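Anaphase-promoting complex subunit CUT9 (Schizosaccharomyces pombe, PDB 2XPI) forms part of the anaphase-promoting complex/cyclosome, a ubiquitin ligase that controls progression through mitosis and G1. Local coordinates at residues A[472-484]-A[494-508]. Residues are numbered along the deposited sequence; the frame is centred on the assembly and turned at random.
Sequences QYDPLLLNELGVV and AINHFQNALLLVKKT
The backbone oxygen of Asn-479 accepts a hydrogen bond from Val-483 N at 3.0 Å and a weak one from Gly-482 N, while the ring of Phe-498 brings its edge to it, CE1 lying 3.5 Å from Asn-479 O near the ring plane. With chi1 at -60°, Phe-498 CG stands opposite its own carbonyl carbon, which carries the ring to Gly-482; there CZ lies 3.4 Å from Gly-482 C. Glycine suits this place because a CB would point at the other helix and probably collide with Phe-498 CE1 unless the helices moved apart. An alanine in place of Phe-498 would probably open a gap beside Gly-482 and Asn-479 and deprive the partner protein of an apolar surface. Ala-494, whose side chain is a single methyl, sets its CB against Gly-482 O. His-497 offers one ring face to Leu-481 CB, a CH-pi contact 4.0 Å from the ring centroid. Leu-478 is a knob in the hole formed by His-497, Asn-500, Ala-501 and Leu-504, its CB 4.1 Å from Ala-501 CB. Farther along, Pro-475, in the first turn of its helix, packs its ring on Leu-504 and Val-505. Asp-474 caps this helix, OD1 receiving Leu-476 N at 2.9 Å. Its OD2 bonds His-441 and a basic side chain of another protein's chain, where a polar side chain also hydrogen-bonds Glu-480 OE1. These helices, 165° apart in direction, form the antiparallel hairpin of TPR 12, a repeat that binds Hcn1; its glycine, alanines and aromatic fit the TPR signature. No hydrogen bond crosses between the two segments, so the hairpin interface relies on apolar fit, while the carboxylates of Asp-474 and Glu-480 turn away from it.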
ATOM      1  N   GLN A 472      20.116  24.430  34.419  1.00 53.80           N
ATOM      2  CA  GLN A 472      21.344  24.706  35.156  1.00 58.46           C
ATOM      3  C   GLN A 472      21.982  23.514  35.883  1.00 59.21           C
ATOM      4  O   GLN A 472      23.038  23.672  36.494  1.00 60.25           O
ATOM      5  CB  GLN A 472      21.163  25.905  36.113  1.00 64.93           C
ATOM      6  CG  GLN A 472      19.880  25.917  36.969  1.00 70.66           C
ATOM      7  CD  GLN A 472      18.645  26.314  36.170  1.00 74.02           C
ATOM      8  OE1 GLN A 472      17.821  25.462  35.799  1.00 74.88           O
ATOM      9  NE2 GLN A 472      18.526  27.606  35.876  1.00 74.38           N
ATOM     10  N   TYR A 473      21.373  22.330  35.795  1.00 58.44           N
ATOM     11  CA  TYR A 473      21.851  21.177  36.560  1.00 59.33           C
ATOM     12  C   TYR A 473      22.374  19.989  35.737  1.00 58.29           C
ATOM     13  O   TYR A 473      22.033  18.836  36.001  1.00 60.56           O
ATOM     14  CB  TYR A 473      20.776  20.705  37.537  1.00 62.12           C
ATOM     15  CG  TYR A 473      20.278  21.797  38.446  1.00 64.77           C
ATOM     16  CD1 TYR A 473      21.032  22.226  39.527  1.00 66.61           C
ATOM     17  CD2 TYR A 473      19.054  22.406  38.216  1.00 66.47           C
ATOM     18  CE1 TYR A 473      20.582  23.236  40.352  1.00 69.05           C
ATOM     19  CE2 TYR A 473      18.593  23.414  39.035  1.00 68.81           C
ATOM     20  CZ  TYR A 473      19.359  23.823  40.097  1.00 70.53           C
ATOM     21  OH  TYR A 473      18.893  24.825  40.905  1.00 73.79           O
ATOM     22  N   ASP A 474      23.228  20.277  34.764  1.00 53.63           N
ATOM     23  CA  ASP A 474      23.871  19.248  33.974  1.00 48.53           C
ATOM     24  C   ASP A 474      25.389  19.391  34.147  1.00 48.18           C
ATOM     25  O   ASP A 474      25.960  20.434  33.828  1.00 47.86           O
ATOM     26  CB  ASP A 474      23.447  19.420  32.516  1.00 46.79           C
ATOM     27  CG  ASP A 474      24.242  18.547  31.546  1.00 47.25           C
ATOM     28  OD1 ASP A 474      25.205  17.842  31.946  1.00 47.42           O
ATOM     29  OD2 ASP A 474      23.894  18.579  30.348  1.00 46.87           O
ATOM     30  N   PRO A 475      26.046  18.338  34.658  1.00 47.19           N
ATOM     31  CA  PRO A 475      27.470  18.353  35.032  1.00 46.12           C
ATOM     32  C   PRO A 475      28.363  18.792  33.880  1.00 46.38           C
ATOM     33  O   PRO A 475      29.403  19.401  34.113  1.00 46.15           O
ATOM     34  CB  PRO A 475      27.775  16.883  35.339  1.00 46.51           C
ATOM     35  CG  PRO A 475      26.472  16.207  35.481  1.00 47.60           C
ATOM     36  CD  PRO A 475      25.466  16.987  34.703  1.00 46.92           C
ATOM     37  N   LEU A 476      27.960  18.458  32.652  1.00 46.93           N
ATOM     38  CA  LEU A 476      28.746  18.697  31.440  1.00 44.24           C
ATOM     39  C   LEU A 476      28.823  20.186  31.134  1.00 45.58           C
ATOM     40  O   LEU A 476      29.812  20.676  30.594  1.00 48.93           O
ATOM     41  CB  LEU A 476      28.075  17.997  30.268  1.00 43.36           C
ATOM     42  CG  LEU A 476      28.920  17.529  29.082  1.00 45.00           C
ATOM     43  CD1 LEU A 476      28.066  17.514  27.786  1.00 33.67           C
ATOM     44  CD2 LEU A 476      30.185  18.371  28.910  1.00 45.11           C
ATOM     45  N   LEU A 477      27.756  20.891  31.475  1.00 42.88           N
ATOM     46  CA  LEU A 477      27.635  22.305  31.218  1.00 44.47           C
ATOM     47  C   LEU A 477      28.473  23.081  32.207  1.00 49.23           C
ATOM     48  O   LEU A 477      29.094  24.079  31.848  1.00 50.70           O
ATOM     49  CB  LEU A 477      26.175  22.713  31.375  1.00 46.17           C
ATOM     50  CG  LEU A 477      25.853  24.201  31.376  1.00 47.54           C
ATOM     51  CD1 LEU A 477      26.143  24.822  30.027  1.00 45.15           C
ATOM     52  CD2 LEU A 477      24.403  24.370  31.738  1.00 50.61           C
ATOM     53  N   LEU A 478      28.480  22.630  33.463  1.00 51.27           N
ATOM     54  CA  LEU A 478      29.284  23.280  34.499  1.00 50.06           C
ATOM     55  C   LEU A 478      30.759  23.064  34.217  1.00 46.59           C
ATOM     56  O   LEU A 478      31.579  23.948  34.421  1.00 46.83           O
ATOM     57  CB  LEU A 478      28.912  22.774  35.893  1.00 50.90           C
ATOM     58  CG  LEU A 478      27.481  23.108  36.330  1.00 51.49           C
ATOM     59  CD1 LEU A 478      27.148  22.417  37.635  1.00 51.35           C
ATOM     60  CD2 LEU A 478      27.275  24.611  36.449  1.00 51.95           C
ATOM     61  N   ASN A 479      31.099  21.884  33.730  1.00 44.68           N
ATOM     62  CA  ASN A 479      32.454  21.675  33.267  1.00 45.30           C
ATOM     63  C   ASN A 479      32.826  22.664  32.166  1.00 45.60           C
ATOM     64  O   ASN A 479      33.861  23.291  32.225  1.00 46.06           O
ATOM     65  CB  ASN A 479      32.689  20.238  32.797  1.00 44.41           C
ATOM     66  CG  ASN A 479      34.106  20.029  32.299  1.00 45.81           C
ATOM     67  OD1 ASN A 479      34.408  20.276  31.135  1.00 48.24           O
ATOM     68  ND2 ASN A 479      34.988  19.618  33.187  1.00 45.50           N
ATOM     69  N   GLU A 480      31.969  22.815  31.165  1.00 46.69           N
ATOM     70  CA  GLU A 480      32.272  23.712  30.054  1.00 46.13           C
ATOM     71  C   GLU A 480      32.351  25.186  30.479  1.00 45.28           C
ATOM     72  O   GLU A 480      33.197  25.930  29.999  1.00 46.99           O
ATOM     73  CB  GLU A 480      31.277  23.516  28.909  1.00 46.81           C
ATOM     74  CG  GLU A 480      31.171  22.082  28.431  1.00 50.20           C
ATOM     75  CD  GLU A 480      32.512  21.493  27.999  1.00 55.68           C
ATOM     76  OE1 GLU A 480      33.254  22.182  27.270  1.00 57.39           O
ATOM     77  OE2 GLU A 480      32.827  20.337  28.382  1.00 56.99           O
ATOM     78  N   LEU A 481      31.470  25.616  31.366  1.00 43.92           N
ATOM     79  CA  LEU A 481      31.561  26.968  31.896  1.00 45.82           C
ATOM     80  C   LEU A 481      32.877  27.154  32.660  1.00 48.10           C
ATOM     81  O   LEU A 481      33.425  28.259  32.719  1.00 47.51           O
ATOM     82  CB  LEU A 481      30.389  27.245  32.827  1.00 46.05           C
ATOM     83  CG  LEU A 481      29.082  27.614  32.148  1.00 45.82           C
ATOM     84  CD1 LEU A 481      27.919  27.428  33.117  1.00 46.30           C
ATOM     85  CD2 LEU A 481      29.175  29.045  31.626  1.00 45.54           C
ATOM     86  N   GLY A 482      33.378  26.060  33.234  1.00 49.09           N
ATOM     87  CA  GLY A 482      34.593  26.091  34.025  1.00 51.20           C
ATOM     88  C   GLY A 482      35.838  26.175  33.166  1.00 51.23           C
ATOM     89  O   GLY A 482      36.793  26.847  33.524  1.00 53.32           O
ATOM     90  N   VAL A 483      35.823  25.489  32.030  1.00 48.97           N
ATOM     91  CA  VAL A 483      36.920  25.566  31.078  1.00 50.27           C
ATOM     92  C   VAL A 483      37.023  26.968  30.467  1.00 55.96           C
ATOM     93  O   VAL A 483      38.073  27.377  29.974  1.00 58.40           O
ATOM     94  CB  VAL A 483      36.757  24.524  29.964  1.00 44.82           C
ATOM     95  CG1 VAL A 483      37.766  24.768  28.853  1.00 43.94           C
ATOM     96  CG2 VAL A 483      36.930  23.134  30.539  1.00 43.62           C
ATOM     97  N   VAL A 484      35.925  27.704  30.524  1.00 57.05           N
ATOM     98  CA  VAL A 484      35.863  29.038  29.959  1.00 58.72           C
ATOM     99  C   VAL A 484      36.397  30.030  30.976  1.00 60.00           C
ATOM    100  O   VAL A 484      37.193  30.895  30.641  1.00 64.68           O
ATOM    101  CB  VAL A 484      34.406  29.377  29.494  1.00 58.56           C
ATOM    102  CG1 VAL A 484      34.077  30.844  29.654  1.00 58.10           C
ATOM    103  CG2 VAL A 484      34.200  28.928  28.066  1.00 57.73           C
ATOM    104  N   ALA A 494      36.355  29.110  37.867  1.00 53.84           N
ATOM    105  CA  ALA A 494      36.631  27.770  37.353  1.00 50.53           C
ATOM    106  C   ALA A 494      36.544  26.695  38.441  1.00 53.04           C
ATOM    107  O   ALA A 494      35.906  25.682  38.239  1.00 54.16           O
ATOM    108  CB  ALA A 494      37.978  27.716  36.651  1.00 47.99           C
ATOM    109  N   ILE A 495      37.179  26.907  39.594  1.00 55.00           N
ATOM    110  CA  ILE A 495      37.155  25.902  40.658  1.00 52.74           C
ATOM    111  C   ILE A 495      35.733  25.663  41.145  1.00 54.26           C
ATOM    112  O   ILE A 495      35.327  24.519  41.373  1.00 52.75           O
ATOM    113  CB  ILE A 495      38.038  26.317  41.849  1.00 52.43           C
ATOM    114  CG1 ILE A 495      39.498  25.955  41.574  1.00 51.57           C
ATOM    115  CG2 ILE A 495      37.560  25.666  43.143  1.00 50.02           C
ATOM    116  CD1 ILE A 495      40.479  26.880  42.255  1.00 52.27           C
ATOM    117  N   ASN A 496      34.972  26.744  41.298  1.00 57.63           N
ATOM    118  CA  ASN A 496      33.592  26.628  41.759  1.00 60.82           C
ATOM    119  C   ASN A 496      32.751  25.812  40.783  1.00 60.85           C
ATOM    120  O   ASN A 496      31.961  24.954  41.179  1.00 61.81           O
ATOM    121  CB  ASN A 496      32.972  28.010  41.978  1.00 62.56           C
ATOM    122  CG  ASN A 496      33.735  28.840  43.007  1.00 67.83           C
ATOM    123  OD1 ASN A 496      33.719  30.070  42.951  1.00 71.47           O
ATOM    124  ND2 ASN A 496      34.403  28.173  43.951  1.00 68.80           N
ATOM    125  N   HIS A 497      32.934  26.078  39.496  1.00 58.67           N
ATOM    126  CA  HIS A 497      32.202  25.359  38.476  1.00 54.27           C
ATOM    127  C   HIS A 497      32.578  23.886  38.439  1.00 52.71           C
ATOM    128  O   HIS A 497      31.699  23.027  38.477  1.00 54.63           O
ATOM    129  CB  HIS A 497      32.381  26.023  37.117  1.00 53.26           C
ATOM    130  CG  HIS A 497      31.492  27.209  36.921  1.00 55.90           C
ATOM    131  ND1 HIS A 497      31.870  28.315  36.190  1.00 57.35           N
ATOM    132  CD2 HIS A 497      30.237  27.462  37.365  1.00 56.93           C
ATOM    133  CE1 HIS A 497      30.884  29.196  36.188  1.00 57.45           C
ATOM    134  NE2 HIS A 497      29.881  28.701  36.890  1.00 57.16           N
ATOM    135  N   PHE A 498      33.870  23.584  38.378  1.00 49.76           N
ATOM    136  CA  PHE A 498      34.316  22.194  38.467  1.00 49.43           C
ATOM    137  C   PHE A 498      33.824  21.464  39.710  1.00 52.43           C
ATOM    138  O   PHE A 498      33.401  20.308  39.625  1.00 52.78           O
ATOM    139  CB  PHE A 498      35.828  22.105  38.393  1.00 50.02           C
ATOM    140  CG  PHE A 498      36.385  22.649  37.129  1.00 51.05           C
ATOM    141  CD1 PHE A 498      35.752  22.403  35.927  1.00 49.62           C
ATOM    142  CD2 PHE A 498      37.529  23.415  37.136  1.00 51.85           C
ATOM    143  CE1 PHE A 498      36.256  22.896  34.767  1.00 48.96           C
ATOM    144  CE2 PHE A 498      38.033  23.909  35.974  1.00 51.74           C
ATOM    145  CZ  PHE A 498      37.398  23.652  34.788  1.00 50.63           C
ATOM    146  N   GLN A 499      33.883  22.122  40.864  1.00 55.55           N
ATOM    147  CA  GLN A 499      33.443  21.484  42.101  1.00 59.11           C
ATOM    148  C   GLN A 499      31.955  21.157  42.058  1.00 60.57           C
ATOM    149  O   GLN A 499      31.501  20.193  42.668  1.00 60.47           O
ATOM    150  CB  GLN A 499      33.778  22.341  43.325  1.00 62.19           C
ATOM    151  CG  GLN A 499      35.182  22.143  43.850  1.00 64.94           C
ATOM    152  CD  GLN A 499      35.604  23.224  44.849  1.00 69.12           C
ATOM    153  OE1 GLN A 499      36.662  23.116  45.482  1.00 71.51           O
ATOM    154  NE2 GLN A 499      34.781  24.270  44.989  1.00 68.83           N
ATOM    155  N   ASN A 500      31.193  21.960  41.326  1.00 62.58           N
ATOM    156  CA  ASN A 500      29.760  21.732  41.228  1.00 62.80           C
ATOM    157  C   ASN A 500      29.364  20.689  40.202  1.00 57.52           C
ATOM    158  O   ASN A 500      28.359  20.008  40.375  1.00 59.45           O
ATOM    159  CB  ASN A 500      29.015  23.039  41.005  1.00 67.68           C
ATOM    160  CG  ASN A 500      28.287  23.480  42.240  1.00 75.40           C
ATOM    161  OD1 ASN A 500      28.830  24.204  43.074  1.00 77.43           O
ATOM    162  ND2 ASN A 500      27.057  23.006  42.395  1.00 78.92           N
ATOM    163  N   ALA A 501      30.146  20.566  39.134  1.00 52.01           N
ATOM    164  CA  ALA A 501      29.971  19.458  38.209  1.00 49.19           C
ATOM    165  C   ALA A 501      30.110  18.170  39.008  1.00 51.39           C
ATOM    166  O   ALA A 501      29.217  17.334  39.002  1.00 51.28           O
ATOM    167  CB  ALA A 501      31.019  19.507  37.110  1.00 46.73           C
ATOM    168  N   LEU A 502      31.239  18.033  39.709  1.00 53.30           N
ATOM    169  CA  LEU A 502      31.520  16.874  40.563  1.00 52.33           C
ATOM    170  C   LEU A 502      30.410  16.569  41.561  1.00 54.28           C
ATOM    171  O   LEU A 502      30.015  15.410  41.719  1.00 54.90           O
ATOM    172  CB  LEU A 502      32.836  17.063  41.309  1.00 50.49           C
ATOM    173  CG  LEU A 502      34.110  16.658  40.561  1.00 48.85           C
ATOM    174  CD1 LEU A 502      33.812  16.068  39.169  1.00 44.55           C
ATOM    175  CD2 LEU A 502      35.114  17.822  40.492  1.00 48.29           C
ATOM    176  N   LEU A 503      29.909  17.596  42.238  1.00 55.35           N
ATOM    177  CA  LEU A 503      28.780  17.396  43.133  1.00 58.93           C
ATOM    178  C   LEU A 503      27.594  16.868  42.346  1.00 59.70           C
ATOM    179  O   LEU A 503      26.971  15.887  42.747  1.00 61.75           O
ATOM    180  CB  LEU A 503      28.403  18.680  43.861  1.00 62.58           C
ATOM    181  CG  LEU A 503      29.477  19.291  44.763  1.00 65.94           C
ATOM    182  CD1 LEU A 503      28.816  19.957  45.950  1.00 69.22           C
ATOM    183  CD2 LEU A 503      30.472  18.246  45.226  1.00 66.64           C
ATOM    184  N   LEU A 504      27.298  17.509  41.218  1.00 58.80           N
ATOM    185  CA  LEU A 504      26.199  17.089  40.347  1.00 59.00           C
ATOM    186  C   LEU A 504      26.302  15.629  39.932  1.00 59.23           C
ATOM    187  O   LEU A 504      25.349  14.877  40.081  1.00 61.47           O
ATOM    188  CB  LEU A 504      26.134  17.954  39.093  1.00 58.19           C
ATOM    189  CG  LEU A 504      24.968  18.925  38.995  1.00 60.52           C
ATOM    190  CD1 LEU A 504      23.879  18.567  39.998  1.00 62.07           C
ATOM    191  CD2 LEU A 504      25.446  20.342  39.208  1.00 61.97           C
ATOM    192  N   VAL A 505      27.456  15.246  39.396  1.00 58.35           N
ATOM    193  CA  VAL A 505      27.705  13.885  38.934  1.00 59.41           C
ATOM    194  C   VAL A 505      27.452  12.809  39.988  1.00 65.30           C
ATOM    195  O   VAL A 505      27.089  11.681  39.656  1.00 65.97           O
ATOM    196  CB  VAL A 505      29.144  13.735  38.417  1.00 57.39           C
ATOM    197  CG1 VAL A 505      29.530  12.271  38.294  1.00 56.11           C
ATOM    198  CG2 VAL A 505      29.282  14.423  37.090  1.00 57.00           C
ATOM    199  N   LYS A 506      27.649  13.148  41.257  1.00 70.22           N
ATOM    200  CA  LYS A 506      27.455  12.173  42.327  1.00 74.51           C
ATOM    201  C   LYS A 506      25.972  11.813  42.501  1.00 75.84           C
ATOM    202  O   LYS A 506      25.637  10.693  42.902  1.00 76.26           O
ATOM    203  CB  LYS A 506      28.067  12.684  43.634  1.00 78.12           C
ATOM    204  CG  LYS A 506      29.386  12.031  43.987  1.00 81.30           C
ATOM    205  CD  LYS A 506      29.187  10.534  44.230  1.00 86.08           C
ATOM    206  CE  LYS A 506      30.421   9.876  44.854  1.00 89.65           C
ATOM    207  NZ  LYS A 506      30.235   8.405  45.035  1.00 91.84           N
ATOM    208  N   LYS A 507      25.098  12.766  42.179  1.00 75.50           N
ATOM    209  CA  LYS A 507      23.649  12.578  42.262  1.00 76.12           C
ATOM    210  C   LYS A 507      23.076  11.848  41.040  1.00 72.72           C
ATOM    211  O   LYS A 507      22.013  11.226  41.116  1.00 73.42           O
ATOM    212  CB  LYS A 507      22.948  13.931  42.432  1.00 78.19           C
ATOM    213  CG  LYS A 507      23.519  14.800  43.548  1.00 81.76           C
ATOM    214  CD  LYS A 507      22.928  16.204  43.504  1.00 84.51           C
ATOM    215  CE  LYS A 507      23.818  17.226  44.218  1.00 86.92           C
ATOM    216  NZ  LYS A 507      23.543  18.635  43.776  1.00 86.51           N
ATOM    217  N   THR A 508      23.775  11.923  39.913  1.00 67.92           N
ATOM    218  CA  THR A 508      23.296  11.272  38.707  1.00 64.98           C
ATOM    219  C   THR A 508      23.744   9.817  38.666  1.00 63.13           C
ATOM    220  O   THR A 508      24.247   9.291  39.650  1.00 64.61           O
ATOM    221  CB  THR A 508      23.790  11.990  37.449  1.00 65.02           C
ATOM    222  OG1 THR A 508      25.134  11.580  37.162  1.00 65.14           O
ATOM    223  CG2 THR A 508      23.729  13.505  37.644  1.00 64.98           C
TER